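Side-chain contacts in diphthine synthase (Aeropyrum pernix, PDB 1WDE), which probably transfers three methyl groups from S-adenosyl-L-methionine to a modified histidine of elongation factor 2, forming diphthine on the way to diphthamide: residues 128-133 with 212-217; 34-39 with 51-56. All coordinates share one frame; numbering follows the deposited sequence.

Contact 1: residues 128-133 with 212-217; sequences GATMLS and PSVLVE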
loop_
_atom_site.group_PDB
_atom_site.type_symbol
_atom_site.label_atom_id
_atom_site.label_comp_id
_atom_site.label_asym_id
_atom_site.label_seq_id
_atom_site.Cartn_x
_atom_site.Cartn_y
_atom_site.Cartn_z
ATOM N N GLY A 128 -11.389 1.488 -1.672
ATOM C CA GLY A 128 -12.689 1.708 -2.291
ATOM C C GLY A 128 -13.593 0.485 -2.271
ATOM O O GLY A 128 -14.808 0.590 -2.046
ATOM N N ALA A 129 -13.012 -0.691 -2.488
ATOM C CA ALA A 129 -13.828 -1.911 -2.499
ATOM C C ALA A 129 -14.486 -2.235 -1.150
ATOM O O ALA A 129 -15.530 -2.869 -1.129
ATOM C CB ALA A 129 -12.983 -3.113 -2.970
ATOM N N THR A 130 -13.869 -1.817 -0.037
ATOM C CA THR A 130 -14.416 -2.068 1.314
ATOM C C THR A 130 -15.668 -1.251 1.560
ATOM O O THR A 130 -16.480 -1.573 2.431
ATOM C CB THR A 130 -13.419 -1.677 2.448
ATOM O OG1 THR A 130 -13.311 -0.252 2.501
ATOM C CG2 THR A 130 -12.002 -2.288 2.217
HETATM N N MSE A 131 -15.775 -0.168 0.802
HETATM C CA MSE A 131 -16.856 0.795 0.857
HETATM C C MSE A 131 -16.945 1.575 2.165
HETATM O O MSE A 131 -17.963 2.201 2.457
HETATM C CB MSE A 131 -18.171 0.113 0.516
HETATM C CG MSE A 131 -18.126 -0.502 -0.856
HETATM SE SE MSE A 131 -19.872 -0.776 -1.610
HETATM C CE MSE A 131 -20.895 -1.299 -0.049
ATOM N N LEU A 132 -15.862 1.546 2.938
ATOM C CA LEU A 132 -15.799 2.300 4.189
ATOM C C LEU A 132 -15.672 3.779 3.807
ATOM O O LEU A 132 -15.282 4.115 2.672
ATOM C CB LEU A 132 -14.591 1.864 5.028
ATOM C CG LEU A 132 -14.766 0.460 5.647
ATOM C CD1 LEU A 132 -13.507 0.060 6.364
ATOM C CD2 LEU A 132 -15.960 0.444 6.617
ATOM N N SER A 133 -15.982 4.665 4.742
ATOM C CA SER A 133 -15.924 6.096 4.432
ATOM C C SER A 133 -14.529 6.581 4.074
ATOM O O SER A 133 -13.578 6.440 4.848
ATOM C CB SER A 133 -16.477 6.905 5.602
ATOM O OG SER A 133 -16.258 8.286 5.415
ATOM N N PRO A 212 -11.393 -6.351 14.556
ATOM C CA PRO A 212 -11.845 -6.984 13.319
ATOM C C PRO A 212 -10.981 -6.334 12.235
ATOM O O PRO A 212 -10.288 -5.333 12.489
ATOM C CB PRO A 212 -13.313 -6.555 13.219
ATOM C CG PRO A 212 -13.285 -5.173 13.814
ATOM C CD PRO A 212 -12.403 -5.394 15.053
ATOM N N SER A 213 -11.000 -6.894 11.038
ATOM C CA SER A 213 -10.206 -6.335 9.952
ATOM C C SER A 213 -10.768 -6.824 8.641
ATOM O O SER A 213 -11.557 -7.770 8.613
ATOM C CB SER A 213 -8.732 -6.741 10.095
ATOM O OG SER A 213 -8.571 -8.153 9.972
ATOM N N VAL A 214 -10.378 -6.168 7.554
ATOM C CA VAL A 214 -10.870 -6.538 6.240
ATOM C C VAL A 214 -9.639 -6.844 5.397
ATOM O O VAL A 214 -8.672 -6.088 5.401
ATOM C CB VAL A 214 -11.679 -5.373 5.601
ATOM C CG1 VAL A 214 -12.502 -5.880 4.421
ATOM C CG2 VAL A 214 -12.594 -4.728 6.654
ATOM N N LEU A 215 -9.683 -7.968 4.698
ATOM C CA LEU A 215 -8.591 -8.405 3.836
ATOM C C LEU A 215 -9.110 -8.146 2.421
ATOM O O LEU A 215 -10.159 -8.657 2.042
ATOM C CB LEU A 215 -8.316 -9.904 4.050
ATOM C CG LEU A 215 -7.151 -10.466 3.209
ATOM C CD1 LEU A 215 -5.826 -9.922 3.726
ATOM C CD2 LEU A 215 -7.152 -11.992 3.294
ATOM N N VAL A 216 -8.394 -7.336 1.646
ATOM C CA VAL A 216 -8.866 -6.992 0.303
ATOM C C VAL A 216 -7.835 -7.193 -0.810
ATOM O O VAL A 216 -6.651 -6.974 -0.620
ATOM C CB VAL A 216 -9.299 -5.494 0.235
ATOM C CG1 VAL A 216 -10.114 -5.229 -1.054
ATOM C CG2 VAL A 216 -10.094 -5.122 1.467
ATOM N N GLU A 217 -8.311 -7.624 -1.969
ATOM C CA GLU A 217 -7.448 -7.775 -3.127
ATOM C C GLU A 217 -8.137 -6.981 -4.226
ATOM O O GLU A 217 -9.232 -7.333 -4.657
ATOM C CB GLU A 217 -7.314 -9.235 -3.578
ATOM C CG GLU A 217 -6.433 -9.347 -4.842
ATOM C CD GLU A 217 -6.100 -10.768 -5.234
ATOM O OE1 GLU A 217 -7.026 -11.614 -5.221
ATOM O OE2 GLU A 217 -4.911 -11.028 -5.560
#

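Contact 2: residues 34-39 with 51-56; sequences DVVYVE and KSVVEA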
loop_
_atom_site.group_PDB
_atom_site.type_symbol
_atom_site.label_atom_id
_atom_site.label_comp_id
_atom_site.label_asym_id
_atom_site.label_seq_id
_atom_site.Cartn_x
_atom_site.Cartn_y
_atom_site.Cartn_z
ATOM N N ASP A 34 11.222 9.032 -25.084
ATOM C CA ASP A 34 12.329 8.543 -25.893
ATOM C C ASP A 34 12.907 7.301 -25.242
ATOM O O ASP A 34 13.418 6.409 -25.926
ATOM C CB ASP A 34 13.413 9.614 -26.036
ATOM C CG ASP A 34 12.901 10.877 -26.712
ATOM O OD1 ASP A 34 12.347 10.774 -27.828
ATOM O OD2 ASP A 34 13.052 11.973 -26.128
ATOM N N VAL A 35 12.827 7.253 -23.915
ATOM C CA VAL A 35 13.321 6.118 -23.139
ATOM C C VAL A 35 12.247 5.751 -22.101
ATOM O O VAL A 35 11.543 6.629 -21.590
ATOM C CB VAL A 35 14.634 6.466 -22.396
ATOM C CG1 VAL A 35 15.287 5.193 -21.874
ATOM C CG2 VAL A 35 15.582 7.197 -23.323
ATOM N N VAL A 36 12.123 4.461 -21.800
ATOM C CA VAL A 36 11.131 3.994 -20.838
ATOM C C VAL A 36 11.691 2.977 -19.850
ATOM O O VAL A 36 11.930 1.820 -20.203
ATOM C CB VAL A 36 9.933 3.345 -21.544
ATOM C CG1 VAL A 36 8.888 2.930 -20.517
ATOM C CG2 VAL A 36 9.336 4.317 -22.550
ATOM N N TYR A 37 11.918 3.421 -18.617
ATOM C CA TYR A 37 12.406 2.548 -17.561
ATOM C C TYR A 37 11.149 2.010 -16.904
ATOM O O TYR A 37 10.163 2.732 -16.745
ATOM C CB TYR A 37 13.223 3.334 -16.543
ATOM C CG TYR A 37 14.513 3.898 -17.091
ATOM C CD1 TYR A 37 15.617 3.076 -17.318
ATOM C CD2 TYR A 37 14.630 5.252 -17.392
ATOM C CE1 TYR A 37 16.809 3.592 -17.830
ATOM C CE2 TYR A 37 15.812 5.776 -17.904
ATOM C CZ TYR A 37 16.898 4.945 -18.119
ATOM O OH TYR A 37 18.069 5.472 -18.619
ATOM N N VAL A 38 11.176 0.740 -16.535
ATOM C CA VAL A 38 10.029 0.103 -15.914
ATOM C C VAL A 38 10.492 -0.604 -14.653
ATOM O O VAL A 38 11.414 -1.419 -14.693
ATOM C CB VAL A 38 9.384 -0.922 -16.879
ATOM C CG1 VAL A 38 8.231 -1.622 -16.207
ATOM C CG2 VAL A 38 8.906 -0.222 -18.126
ATOM N N GLU A 39 9.871 -0.278 -13.527
ATOM C CA GLU A 39 10.246 -0.910 -12.276
ATOM C C GLU A 39 9.057 -1.702 -11.760
ATOM O O GLU A 39 7.944 -1.190 -11.655
ATOM C CB GLU A 39 10.738 0.139 -11.256
ATOM C CG GLU A 39 9.722 1.153 -10.766
ATOM C CD GLU A 39 8.925 0.649 -9.574
ATOM O OE1 GLU A 39 8.151 1.445 -8.995
ATOM O OE2 GLU A 39 9.073 -0.542 -9.213
ATOM N N LYS A 51 5.792 -6.502 -19.970
ATOM C CA LYS A 51 5.087 -6.849 -21.206
ATOM C C LYS A 51 4.066 -5.801 -21.635
ATOM O O LYS A 51 4.000 -5.447 -22.809
ATOM C CB LYS A 51 4.369 -8.195 -21.051
ATOM C CG LYS A 51 3.274 -8.441 -22.100
ATOM C CD LYS A 51 2.392 -9.634 -21.725
ATOM C CE LYS A 51 1.066 -9.622 -22.485
ATOM N NZ LYS A 51 1.256 -9.575 -23.962
ATOM N N SER A 52 3.262 -5.319 -20.688
ATOM C CA SER A 52 2.232 -4.313 -20.973
ATOM C C SER A 52 2.814 -2.990 -21.451
ATOM O O SER A 52 2.265 -2.347 -22.343
ATOM C CB SER A 52 1.375 -4.059 -19.729
ATOM O OG SER A 52 0.439 -3.016 -19.965
ATOM N N VAL A 53 3.918 -2.580 -20.839
ATOM C CA VAL A 53 4.589 -1.341 -21.215
ATOM C C VAL A 53 5.143 -1.528 -22.638
ATOM O O VAL A 53 4.759 -0.804 -23.558
ATOM C CB VAL A 53 5.753 -1.029 -20.227
ATOM C CG1 VAL A 53 6.520 0.196 -20.689
ATOM C CG2 VAL A 53 5.192 -0.772 -18.808
ATOM N N VAL A 54 6.029 -2.513 -22.800
ATOM C CA VAL A 54 6.645 -2.842 -24.093
ATOM C C VAL A 54 5.601 -2.817 -25.191
ATOM O O VAL A 54 5.843 -2.341 -26.300
ATOM C CB VAL A 54 7.280 -4.252 -24.055
ATOM C CG1 VAL A 54 7.480 -4.788 -25.479
ATOM C CG2 VAL A 54 8.601 -4.193 -23.329
ATOM N N GLU A 55 4.430 -3.335 -24.862
ATOM C CA GLU A 55 3.313 -3.385 -25.785
ATOM C C GLU A 55 2.908 -1.964 -26.180
ATOM O O GLU A 55 2.596 -1.689 -27.341
ATOM C CB GLU A 55 2.168 -4.125 -25.093
ATOM C CG GLU A 55 0.962 -4.449 -25.941
ATOM C CD GLU A 55 0.049 -5.452 -25.249
ATOM O OE1 GLU A 55 -1.167 -5.469 -25.554
ATOM O OE2 GLU A 55 0.556 -6.229 -24.403
ATOM N N ALA A 56 2.940 -1.053 -25.210
ATOM C CA ALA A 56 2.559 0.337 -25.441
ATOM C C ALA A 56 3.631 1.196 -26.104
ATOM O O ALA A 56 3.320 2.008 -26.963
ATOM C CB ALA A 56 2.138 0.980 -24.119
#

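Contact 1: residues 128-133 with 212-217
No ring, amide or carboxylate takes part where Thr130 and Ala129 meet Val216 and Val214; strand 213-217 turns both valines to the face under the helix end and Leu215 to the other. On the covered face, the methyl CG2 of Thr130 presses against CG2 of Val216 at 3.5 Å, closer than usual van der Waals contact, and the two side chains lie roughly perpendicular. The other branch of Val216, CG1, meets Ala129 CB at 4.0 Å, which gives each methyl of this valine a different partner on the helix. More loosely, Thr130 CG2 reaches Val214 CG1 at 4.2 Å. The helix concerned, 122-130, closes with an ST turn: Thr130 OG1 accepts from Leu132 N at 3.2 Å along a nearly straight bond (168°), and the same hydroxyl is hydrogen-bonded to Arg127 O. With chi1 at 71°, the oxygen sits between backbone N and carbonyl carbon, turned back to the end of the helix, while the methyl is left to face the strand. Selenomethionine Met131, just after the helix, has positive phi. Strand 213-217 runs antiparallel to both its neighbours, 246-249 and 225-229; from the latter, Val226 adds its side chain beside Ala129 and Val214, and Leu261 of helix 255-264 also touches Val214.

Contact 2: residues 34-39 with 51-56
Val53 points its side chain from helix 47-57 onto two strand residues, Val36 and Val38, and it meets them in different ways. Val38 approaches head on: the two valines meet end to end, with Val53 CG1 and Val38 CG2 at 3.5 Å. The second branch of the helix residue, Val53 CG2, also lies against Val38 CG2, at 3.8 Å, and a little farther from Val38 CG1, at 4.1 Å, so the branched ends face one another with both methyls of each in play. Val36 behaves otherwise. Its side chain runs alongside that of Val53, pointing the opposite way, and just one methyl from each side makes the contact, CG1 of Val36 on CG1 of Val53 at 3.6 Å. Val53 CG1 is thus shared by the two strand valines, a position it owes to being anti to its own backbone N (chi1 175°). The packing is that of a beta-alpha-beta unit, strand 35-39, helix 47-57 and strand 62-64, in which the helix packs on one face of the parallel sheet, over strand 35-39 and its neighbours. Val62, from the last strand of the unit, touches both Val38 and Val53, while Val89 of strand 85-90 touches Val36 and Val53, which extends the buried aliphatic surface to either neighbouring strand. Tyr37, between the two contacting valines, is directed away from the helix.

Contact 2 is completed before contact 1 begins along the chain, and the two never touch: their centres are 32 Å apart and their nearest atoms about 17 Å. Each belongs to its own sheet. Contact 2 packs a helix on the parallel sheet built from the first strands of the chain, whereas contact 1 sets the end of helix 122-130 on the mixed sheet formed by later strands. This division matches the two alpha/beta halves of tetrapyrrole methylase-type enzymes. Contact 2 lies away from the probable S-adenosyl-L-methionine-binding residues; in contact 1 the side chain of Val216 is about 10 Å from that of Leu173, one of those residues.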